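Local atomic coordinates of threonine phosphate decarboxylase-like enzyme (Sulfurospirillum multivorans, PDB entry 6OUX), a protein that catalyses the pyridoxal phosphate-dependent decarboxylation of L-serine O-phosphate to ethanolamine O-phosphate, a linker precursor in norcobamide biosynthesis. Residues Q22-M31 / Y353-I361; K44-Y54 / R369-C380. All coordinates share one frame; numbering follows the deposited sequence.

Contact 1: residues Q22-M31 / Y353-I361; sequences QNAGSHSPSM and YVRTMADKI
Arg355 reaches the loop at Gly25 and grips its carbonyl oxygen side-on, through two N-H groups that converge on one acceptor: NE to Gly25 O is 3.0 Å and NH2 to Gly25 O is 2.9 Å. The two bonds are similarly bent, with N-H...O angles of 143° and 142°. Asp359 of its own segment takes the NH1/NH2 edge end-on, so NH2 serves both partners, NH1 lying 2.8 Å from OD1 in a salt bridge and NH2 bonding to OD2, while NH1 also donates to Thr356 O. Its rotation is therefore fixed along two edges, and Ser28 CB covers one face at 3.5 Å from NH2. The first torsion sets CG anti to the backbone N (chi1 -179°), and a bend at chi2 brings the guanidinium to the Gly25 carbonyl. Lys360 NZ donates to Ala24 O at 3.0 Å and also to Phe131 O.

In fold type I pyridoxal phosphate enzymes the N-terminal segment joins the C-terminal part of the chain in a small domain. Residues 22-31 do so here, beside a strand carrying Arg355, which most likely binds the substrate O-phospho-L-serine.

Tyr353 lies against the other half of the loop. Its hydroxyl donates to a lone pair of Pro29 O at 2.7 Å, in the carbonyl plane, just beyond the cis peptide bond that precedes Pro29. Met31 SD makes an oblique Met-aromatic contact with this ring, 3.8 Å from CD2.

Two waters bridge the segments: one donates to Asp359 OD2 and bonds to Ser28 OG, the other donates to Ser28 O and Val354 O and accepts from Thr356 N.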
loop_
_atom_site.group_PDB
_atom_site.type_symbol
_atom_site.label_atom_id
_atom_site.label_comp_id
_atom_site.label_asym_id
_atom_site.label_seq_id
_atom_site.Cartn_x
_atom_site.Cartn_y
_atom_site.Cartn_z
ATOM N N GLN A 22 -8.500 0.003 -22.192
ATOM C CA GLN A 22 -9.095 0.985 -21.279
ATOM C C GLN A 22 -9.081 0.566 -19.792
ATOM O O GLN A 22 -9.010 -0.615 -19.471
ATOM C CB GLN A 22 -10.549 1.175 -21.645
ATOM C CG GLN A 22 -10.793 2.035 -22.855
ATOM C CD GLN A 22 -12.255 2.440 -22.951
ATOM O OE1 GLN A 22 -12.941 2.633 -21.934
ATOM N NE2 GLN A 22 -12.750 2.542 -24.175
ATOM N N ASN A 23 -9.148 1.557 -18.893
ATOM C CA ASN A 23 -9.366 1.331 -17.482
ATOM C C ASN A 23 -10.091 2.508 -16.846
ATOM O O ASN A 23 -10.216 3.593 -17.399
ATOM C CB ASN A 23 -8.047 1.082 -16.758
ATOM C CG ASN A 23 -7.106 2.261 -16.851
ATOM O OD1 ASN A 23 -6.250 2.339 -17.734
ATOM N ND2 ASN A 23 -7.265 3.194 -15.951
ATOM N N ALA A 24 -10.507 2.307 -15.633
ATOM C CA ALA A 24 -11.399 3.235 -14.955
ATOM C C ALA A 24 -10.686 4.413 -14.252
ATOM O O ALA A 24 -11.337 5.355 -13.781
ATOM C CB ALA A 24 -12.197 2.437 -13.946
ATOM N N GLY A 25 -9.355 4.340 -14.185
ATOM C CA GLY A 25 -8.538 5.353 -13.537
ATOM C C GLY A 25 -8.248 6.541 -14.463
ATOM O O GLY A 25 -8.768 6.649 -15.575
ATOM N N SER A 26 -7.307 7.352 -14.013
ATOM C CA SER A 26 -7.007 8.651 -14.590
ATOM C C SER A 26 -6.417 8.581 -16.007
ATOM O O SER A 26 -6.723 9.438 -16.841
ATOM C CB SER A 26 -6.021 9.385 -13.640
ATOM O OG SER A 26 -6.734 9.913 -12.534
ATOM N N HIS A 27 -5.546 7.611 -16.266
ATOM C CA HIS A 27 -5.010 7.414 -17.640
ATOM C C HIS A 27 -5.649 6.211 -18.330
ATOM O O HIS A 27 -5.217 5.068 -18.117
ATOM C CB HIS A 27 -3.511 7.177 -17.634
ATOM C CG HIS A 27 -2.735 8.270 -16.992
ATOM N ND1 HIS A 27 -2.453 8.284 -15.648
ATOM C CD2 HIS A 27 -2.153 9.377 -17.512
ATOM C CE1 HIS A 27 -1.722 9.351 -15.368
ATOM N NE2 HIS A 27 -1.535 10.034 -16.478
ATOM N N SER A 28 -6.640 6.485 -19.160
ATOM C CA SER A 28 -7.244 5.470 -20.013
ATOM C C SER A 28 -7.238 5.939 -21.468
ATOM O O SER A 28 -7.946 6.906 -21.846
ATOM C CB SER A 28 -8.675 5.192 -19.589
ATOM O OG SER A 28 -9.204 4.038 -20.270
ATOM N N PRO A 29 -6.423 5.308 -22.292
ATOM C CA PRO A 29 -5.482 4.204 -21.966
ATOM C C PRO A 29 -4.280 4.589 -21.081
ATOM O O PRO A 29 -3.977 5.797 -20.894
ATOM C CB PRO A 29 -5.012 3.736 -23.332
ATOM C CG PRO A 29 -5.227 4.925 -24.252
ATOM C CD PRO A 29 -6.455 5.613 -23.729
ATOM N N SER A 30 -3.589 3.571 -20.576
ATOM C CA SER A 30 -2.499 3.776 -19.650
ATOM C C SER A 30 -1.378 4.410 -20.378
ATOM O O SER A 30 -1.235 4.192 -21.562
ATOM C CB SER A 30 -2.004 2.442 -19.063
ATOM O OG SER A 30 -1.031 1.834 -19.908
ATOM N N MET A 31 -0.567 5.180 -19.667
ATOM C CA MET A 31 0.650 5.772 -20.217
ATOM C C MET A 31 1.697 4.775 -20.712
ATOM O O MET A 31 2.422 5.061 -21.670
ATOM C CB MET A 31 1.348 6.642 -19.179
ATOM C CG MET A 31 1.992 7.842 -19.807
ATOM S SD MET A 31 0.770 9.136 -20.117
ATOM C CE MET A 31 1.737 10.473 -19.469
ATOM N N TYR A 353 -2.114 15.463 -22.861
ATOM C CA TYR A 353 -3.070 14.355 -22.523
ATOM C C TYR A 353 -4.196 14.806 -21.581
ATOM O O TYR A 353 -3.912 15.360 -20.515
ATOM C CB TYR A 353 -2.340 13.219 -21.839
ATOM C CG TYR A 353 -2.984 11.872 -21.918
ATOM C CD1 TYR A 353 -4.085 11.612 -22.752
ATOM C CD2 TYR A 353 -2.465 10.833 -21.195
ATOM C CE1 TYR A 353 -4.665 10.347 -22.809
ATOM C CE2 TYR A 353 -3.041 9.575 -21.269
ATOM C CZ TYR A 353 -4.127 9.341 -22.091
ATOM O OH TYR A 353 -4.695 8.078 -22.162
ATOM N N VAL A 354 -5.445 14.615 -22.001
ATOM C CA VAL A 354 -6.616 14.906 -21.158
ATOM C C VAL A 354 -7.503 13.654 -21.138
ATOM O O VAL A 354 -7.261 12.710 -21.899
ATOM C CB VAL A 354 -7.400 16.170 -21.589
ATOM C CG1 VAL A 354 -6.484 17.357 -21.695
ATOM C CG2 VAL A 354 -8.191 15.993 -22.898
ATOM N N ARG A 355 -8.472 13.615 -20.224
ATOM C CA ARG A 355 -9.212 12.388 -19.894
ATOM C C ARG A 355 -10.592 12.478 -20.545
ATOM O O ARG A 355 -11.365 13.451 -20.343
ATOM C CB ARG A 355 -9.244 12.198 -18.328
ATOM C CG ARG A 355 -9.949 10.965 -17.717
ATOM C CD ARG A 355 -9.386 9.728 -18.363
ATOM N NE ARG A 355 -9.724 8.449 -17.750
ATOM C CZ ARG A 355 -10.881 7.794 -17.896
ATOM N NH1 ARG A 355 -11.917 8.351 -18.526
ATOM N NH2 ARG A 355 -11.006 6.584 -17.347
ATOM N N THR A 356 -10.912 11.496 -21.366
ATOM C CA THR A 356 -12.295 11.391 -21.852
ATOM C C THR A 356 -13.327 11.151 -20.733
ATOM O O THR A 356 -13.055 10.448 -19.727
ATOM C CB THR A 356 -12.465 10.277 -22.894
ATOM O OG1 THR A 356 -13.768 10.381 -23.451
ATOM C CG2 THR A 356 -12.300 8.881 -22.318
ATOM N N MET A 357 -14.544 11.666 -20.956
ATOM C CA MET A 357 -15.698 11.273 -20.096
ATOM C C MET A 357 -16.623 10.228 -20.699
ATOM O O MET A 357 -17.558 9.756 -20.016
ATOM C CB MET A 357 -16.496 12.484 -19.685
ATOM C CG MET A 357 -15.617 13.368 -18.813
ATOM S SD MET A 357 -15.386 13.072 -17.054
ATOM C CE MET A 357 -13.964 12.090 -16.925
ATOM N N ALA A 358 -16.245 9.713 -21.877
ATOM C CA ALA A 358 -17.062 8.721 -22.615
ATOM C C ALA A 358 -17.370 7.464 -21.800
ATOM O O ALA A 358 -18.415 6.873 -21.948
ATOM C CB ALA A 358 -16.349 8.332 -23.922
ATOM N N ASP A 359 -16.486 7.068 -20.904
ATOM C CA ASP A 359 -16.714 5.852 -20.126
ATOM C C ASP A 359 -17.364 6.080 -18.751
ATOM O O ASP A 359 -17.330 5.197 -17.904
ATOM C CB ASP A 359 -15.385 5.128 -19.922
ATOM C CG ASP A 359 -14.343 5.964 -19.134
ATOM O OD1 ASP A 359 -14.484 7.211 -19.005
ATOM O OD2 ASP A 359 -13.368 5.356 -18.657
ATOM N N LYS A 360 -17.858 7.274 -18.492
ATOM C CA LYS A 360 -18.398 7.594 -17.172
ATOM C C LYS A 360 -19.848 7.735 -17.329
ATOM O O LYS A 360 -20.283 8.654 -18.004
ATOM C CB LYS A 360 -17.777 8.876 -16.623
ATOM C CG LYS A 360 -16.283 8.747 -16.337
ATOM C CD LYS A 360 -15.954 7.499 -15.502
ATOM C CE LYS A 360 -14.439 7.366 -15.350
ATOM N NZ LYS A 360 -14.149 6.215 -14.450
ATOM N N ILE A 361 -20.619 6.829 -16.713
ATOM C CA ILE A 361 -22.071 6.784 -16.950
ATOM C C ILE A 361 -22.694 7.961 -16.267
ATOM O O ILE A 361 -22.302 8.334 -15.181
ATOM C CB ILE A 361 -22.736 5.440 -16.538
ATOM C CG1 ILE A 361 -22.136 4.257 -17.336
ATOM C CG2 ILE A 361 -24.266 5.489 -16.744
ATOM C CD1 ILE A 361 -21.955 4.474 -18.848
HETATM O O HOH W 1 -11.537 5.049 -20.675
HETATM O O HOH W 2 -8.524 10.097 -22.163
#

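Contact 2: residues K44-Y54 / R369-C380; sequences KIDACYLSNPY and RIAGRTREENNC
Ala47 and Ala371 bring the two backbones within 4.8 Å at their CA atoms, where Ala371 N donates to Ala47 O in a nearly straight bond of 2.9 Å (168°). Beside it, Arg369 NH2 donates to Cys48 O at 2.8 Å, nearly along the C=O axis, while NE donates a hydrogen bond to a water that lies 3.1 Å from Ala47 O. Leu50 CD2 sits over the centre of the guanidinium, 3.6 Å above its plane, and NH1 bonds to Asn181 O. An alanine in place of Arg369 would probably leave Cys48 O without this donor, Leu50 without its flat support and the substrate without one of its likely binding residues. Arg373, bent at chi2 and chi3, slips its guanidinium between Pro53 CG over one face and Asp46 O over the other. At the far end Tyr54 OH accepts from Arg375 N at 3.2 Å, in the first turn of the helix that Thr374 caps through a weak bond to Glu377 N. Ile45 packs on that helix, its CD1 3.7 Å from Cys380 CB. Strands 45-46 and 367-371 flank strand 352-356 on its two sides, with helices 53-68 and 375-388 meeting near Arg373.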
loop_
_atom_site.group_PDB
_atom_site.type_symbol
_atom_site.label_atom_id
_atom_site.label_comp_id
_atom_site.label_asym_id
_atom_site.label_seq_id
_atom_site.Cartn_x
_atom_site.Cartn_y
_atom_site.Cartn_z
ATOM N N LYS A 44 4.053 16.027 -23.456
ATOM C CA LYS A 44 4.670 17.204 -22.794
ATOM C C LYS A 44 3.899 17.717 -21.560
ATOM O O LYS A 44 4.509 18.246 -20.618
ATOM C CB LYS A 44 4.811 18.362 -23.805
ATOM C CG LYS A 44 5.795 18.105 -24.946
ATOM C CD LYS A 44 5.520 19.043 -26.132
ATOM C CE LYS A 44 6.776 19.638 -26.728
ATOM N NZ LYS A 44 6.428 20.371 -27.982
ATOM N N ILE A 45 2.554 17.635 -21.614
ATOM C CA ILE A 45 1.702 18.054 -20.501
ATOM C C ILE A 45 0.742 16.915 -20.230
ATOM O O ILE A 45 -0.082 16.582 -21.100
ATOM C CB ILE A 45 0.918 19.351 -20.830
ATOM C CG1 ILE A 45 1.885 20.502 -21.074
ATOM C CG2 ILE A 45 -0.048 19.693 -19.689
ATOM C CD1 ILE A 45 1.193 21.716 -21.658
ATOM N N ASP A 46 0.815 16.345 -19.032
ATOM C CA ASP A 46 -0.156 15.337 -18.651
ATOM C C ASP A 46 -1.186 16.058 -17.824
ATOM O O ASP A 46 -0.940 16.411 -16.656
ATOM C CB ASP A 46 0.515 14.190 -17.863
ATOM C CG ASP A 46 -0.473 13.119 -17.396
ATOM O OD1 ASP A 46 -1.745 13.215 -17.552
ATOM O OD2 ASP A 46 0.066 12.112 -16.869
ATOM N N ALA A 47 -2.356 16.284 -18.392
ATOM C CA ALA A 47 -3.458 16.854 -17.580
ATOM C C ALA A 47 -4.577 15.839 -17.246
ATOM O O ALA A 47 -5.725 16.217 -17.098
ATOM C CB ALA A 47 -4.010 18.099 -18.260
ATOM N N CYS A 48 -4.224 14.570 -17.068
ATOM C CA CYS A 48 -5.159 13.551 -16.653
ATOM C C CYS A 48 -5.196 13.332 -15.164
ATOM O O CYS A 48 -6.269 13.238 -14.573
ATOM C CB CYS A 48 -4.790 12.195 -17.255
ATOM S SG CYS A 48 -5.156 12.022 -18.985
ATOM N N TYR A 49 -4.029 13.193 -14.548
ATOM C CA TYR A 49 -3.993 12.968 -13.114
ATOM C C TYR A 49 -4.088 14.267 -12.303
ATOM O O TYR A 49 -3.663 15.352 -12.713
ATOM C CB TYR A 49 -2.765 12.146 -12.672
ATOM C CG TYR A 49 -1.531 12.961 -12.728
ATOM C CD1 TYR A 49 -0.938 13.244 -13.958
ATOM C CD2 TYR A 49 -0.963 13.495 -11.575
ATOM C CE1 TYR A 49 0.193 14.030 -14.045
ATOM C CE2 TYR A 49 0.163 14.308 -11.657
ATOM C CZ TYR A 49 0.736 14.565 -12.905
ATOM O OH TYR A 49 1.868 15.331 -13.060
ATOM N N LEU A 50 -4.648 14.115 -11.126
ATOM C CA LEU A 50 -5.050 15.233 -10.297
ATOM C C LEU A 50 -3.967 15.480 -9.250
ATOM O O LEU A 50 -3.532 14.577 -8.538
ATOM C CB LEU A 50 -6.373 14.966 -9.709
ATOM C CG LEU A 50 -7.417 14.451 -10.700
ATOM C CD1 LEU A 50 -8.660 14.109 -9.942
ATOM C CD2 LEU A 50 -7.739 15.456 -11.798
ATOM N N SER A 51 -3.477 16.694 -9.230
ATOM C CA SER A 51 -2.390 17.050 -8.369
ATOM C C SER A 51 -2.475 18.552 -8.176
ATOM O O SER A 51 -3.317 19.203 -8.771
ATOM C CB SER A 51 -1.090 16.718 -9.079
ATOM O OG SER A 51 -0.082 16.682 -8.113
ATOM N N ASN A 52 -1.608 19.101 -7.345
ATOM C CA ASN A 52 -1.338 20.510 -7.316
ATOM C C ASN A 52 0.193 20.592 -7.599
ATOM O O ASN A 52 0.987 20.256 -6.740
ATOM C CB ASN A 52 -1.743 21.128 -5.947
ATOM C CG ASN A 52 -1.261 22.586 -5.776
ATOM O OD1 ASN A 52 -0.499 23.137 -6.610
ATOM N ND2 ASN A 52 -1.639 23.187 -4.706
ATOM N N PRO A 53 0.582 21.041 -8.783
ATOM C CA PRO A 53 1.997 21.055 -9.114
ATOM C C PRO A 53 2.813 22.018 -8.237
ATOM O O PRO A 53 4.005 21.738 -7.963
ATOM C CB PRO A 53 2.033 21.396 -10.613
ATOM C CG PRO A 53 0.697 22.001 -10.922
ATOM C CD PRO A 53 -0.275 21.536 -9.890
ATOM N N TYR A 54 2.189 23.046 -7.694
ATOM C CA TYR A 54 2.875 23.911 -6.722
ATOM C C TYR A 54 3.138 23.238 -5.362
ATOM O O TYR A 54 4.185 23.412 -4.746
ATOM C CB TYR A 54 2.131 25.231 -6.551
ATOM C CG TYR A 54 1.885 25.991 -7.850
ATOM C CD1 TYR A 54 2.892 26.728 -8.470
ATOM C CD2 TYR A 54 0.652 25.979 -8.445
ATOM C CE1 TYR A 54 2.658 27.441 -9.647
ATOM C CE2 TYR A 54 0.385 26.707 -9.601
ATOM C CZ TYR A 54 1.387 27.428 -10.230
ATOM O OH TYR A 54 1.087 28.154 -11.407
ATOM N N ARG A 369 -12.290 15.831 -19.139
ATOM C CA ARG A 369 -11.866 16.354 -17.826
ATOM C C ARG A 369 -10.424 16.766 -17.914
ATOM O O ARG A 369 -9.565 15.942 -18.264
ATOM C CB ARG A 369 -11.996 15.312 -16.731
ATOM C CG ARG A 369 -11.931 15.935 -15.315
ATOM C CD ARG A 369 -11.681 14.882 -14.282
ATOM N NE ARG A 369 -10.407 14.201 -14.443
ATOM C CZ ARG A 369 -10.019 13.179 -13.680
ATOM N NH1 ARG A 369 -10.802 12.756 -12.721
ATOM N NH2 ARG A 369 -8.853 12.601 -13.854
ATOM N N ILE A 370 -10.140 18.035 -17.568
ATOM C CA ILE A 370 -8.752 18.545 -17.639
ATOM C C ILE A 370 -8.261 18.960 -16.247
ATOM O O ILE A 370 -8.862 19.777 -15.614
ATOM C CB ILE A 370 -8.629 19.799 -18.563
ATOM C CG1 ILE A 370 -9.351 19.541 -19.894
ATOM C CG2 ILE A 370 -7.148 20.168 -18.744
ATOM C CD1 ILE A 370 -9.363 20.717 -20.850
ATOM N N ALA A 371 -7.157 18.383 -15.806
ATOM C CA ALA A 371 -6.583 18.749 -14.517
ATOM C C ALA A 371 -5.872 20.092 -14.648
ATOM O O ALA A 371 -5.203 20.338 -15.668
ATOM C CB ALA A 371 -5.577 17.698 -14.093
ATOM N N GLY A 372 -5.967 20.942 -13.650
ATOM C CA GLY A 372 -5.363 22.263 -13.705
ATOM C C GLY A 372 -3.895 22.077 -13.444
ATOM O O GLY A 372 -3.527 21.281 -12.558
ATOM N N ARG A 373 -3.061 22.677 -14.307
ATOM C CA ARG A 373 -1.598 22.594 -14.168
ATOM C C ARG A 373 -0.966 23.938 -13.706
ATOM O O ARG A 373 -1.619 24.742 -13.021
ATOM C CB ARG A 373 -0.982 22.092 -15.486
ATOM C CG ARG A 373 -1.532 20.783 -15.996
ATOM C CD ARG A 373 -1.809 19.735 -14.945
ATOM N NE ARG A 373 -0.613 19.315 -14.246
ATOM C CZ ARG A 373 -0.617 18.719 -13.053
ATOM N NH1 ARG A 373 -1.782 18.420 -12.409
ATOM N NH2 ARG A 373 0.555 18.409 -12.502
ATOM N N THR A 374 0.281 24.185 -14.082
ATOM C CA THR A 374 0.907 25.438 -13.786
ATOM C C THR A 374 0.322 26.467 -14.764
ATOM O O THR A 374 -0.291 26.097 -15.802
ATOM C CB THR A 374 2.448 25.359 -13.999
ATOM O OG1 THR A 374 2.735 25.069 -15.373
ATOM C CG2 THR A 374 3.095 24.267 -13.118
ATOM N N ARG A 375 0.601 27.740 -14.514
ATOM C CA ARG A 375 0.139 28.799 -15.398
ATOM C C ARG A 375 0.603 28.599 -16.823
ATOM O O ARG A 375 -0.187 28.796 -17.729
ATOM C CB ARG A 375 0.458 30.229 -14.888
ATOM C CG ARG A 375 -0.254 31.334 -15.710
ATOM C CD ARG A 375 0.189 32.759 -15.412
ATOM N NE ARG A 375 -0.109 33.099 -14.025
ATOM C CZ ARG A 375 0.794 33.440 -13.096
ATOM N NH1 ARG A 375 2.101 33.549 -13.387
ATOM N NH2 ARG A 375 0.388 33.671 -11.859
ATOM N N GLU A 376 1.880 28.230 -17.016
ATOM C CA GLU A 376 2.431 28.045 -18.359
ATOM C C GLU A 376 1.738 26.894 -19.092
ATOM O O GLU A 376 1.362 27.004 -20.250
ATOM C CB GLU A 376 3.946 27.770 -18.294
ATOM C CG GLU A 376 4.777 28.897 -18.909
ATOM C CD GLU A 376 6.167 28.982 -18.290
ATOM O OE1 GLU A 376 7.160 28.653 -18.999
ATOM O OE2 GLU A 376 6.249 29.381 -17.090
ATOM N N GLU A 377 1.551 25.796 -18.374
ATOM C CA GLU A 377 0.899 24.640 -18.947
ATOM C C GLU A 377 -0.567 24.948 -19.252
ATOM O O GLU A 377 -1.069 24.544 -20.319
ATOM C CB GLU A 377 1.087 23.431 -18.046
ATOM C CG GLU A 377 2.533 22.947 -18.044
ATOM C CD GLU A 377 2.757 21.733 -17.208
ATOM O OE1 GLU A 377 3.553 20.885 -17.563
ATOM O OE2 GLU A 377 2.201 21.666 -16.127
ATOM N N ASN A 378 -1.274 25.630 -18.361
ATOM C CA ASN A 378 -2.649 25.982 -18.635
ATOM C C ASN A 378 -2.747 26.811 -19.884
ATOM O O ASN A 378 -3.652 26.599 -20.666
ATOM C CB ASN A 378 -3.341 26.686 -17.458
ATOM C CG ASN A 378 -3.543 25.735 -16.246
ATOM O OD1 ASN A 378 -3.489 24.517 -16.409
ATOM N ND2 ASN A 378 -3.632 26.278 -15.075
ATOM N N ASN A 379 -1.803 27.741 -20.098
ATOM C CA ASN A 379 -1.883 28.608 -21.271
ATOM C C ASN A 379 -1.793 27.755 -22.534
ATOM O O ASN A 379 -2.557 27.976 -23.470
ATOM C CB ASN A 379 -0.774 29.672 -21.192
ATOM C CG ASN A 379 -0.938 30.785 -22.215
ATOM O OD1 ASN A 379 -1.966 31.474 -22.267
ATOM N ND2 ASN A 379 0.109 30.990 -23.046
ATOM N N CYS A 380 -0.886 26.776 -22.536
ATOM C CA CYS A 380 -0.711 25.857 -23.653
ATOM C C CYS A 380 -1.996 25.048 -23.952
ATOM O O CYS A 380 -2.411 24.859 -25.090
ATOM C CB CYS A 380 0.435 24.861 -23.369
ATOM S SG CYS A 380 2.092 25.632 -23.369
HETATM O O HOH W 3 -8.375 15.080 -16.067
#

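The segments of contacts 1 and 2 alternate along the chain, and their centres are 16 Å apart, yet they share one sheet. Strand 352-356 carries Tyr353 and Arg355 of contact 1 between the two strands of contact 2: Tyr353 O lies 2.8 Å from Ala47 N, and Arg355 pairs through its backbone with Arg369. A side-chain link adds to this, with His27 NE2 2.7 Å from Asp46 OD2, and Ser26 O packs 3.4 Å from Cys48 CB. Each contact holds one arginine that most likely binds O-phospho-L-serine. Asn181, a third probable substrate-binding residue, has its side chain about 6 Å from that of Arg369 (nearest atoms).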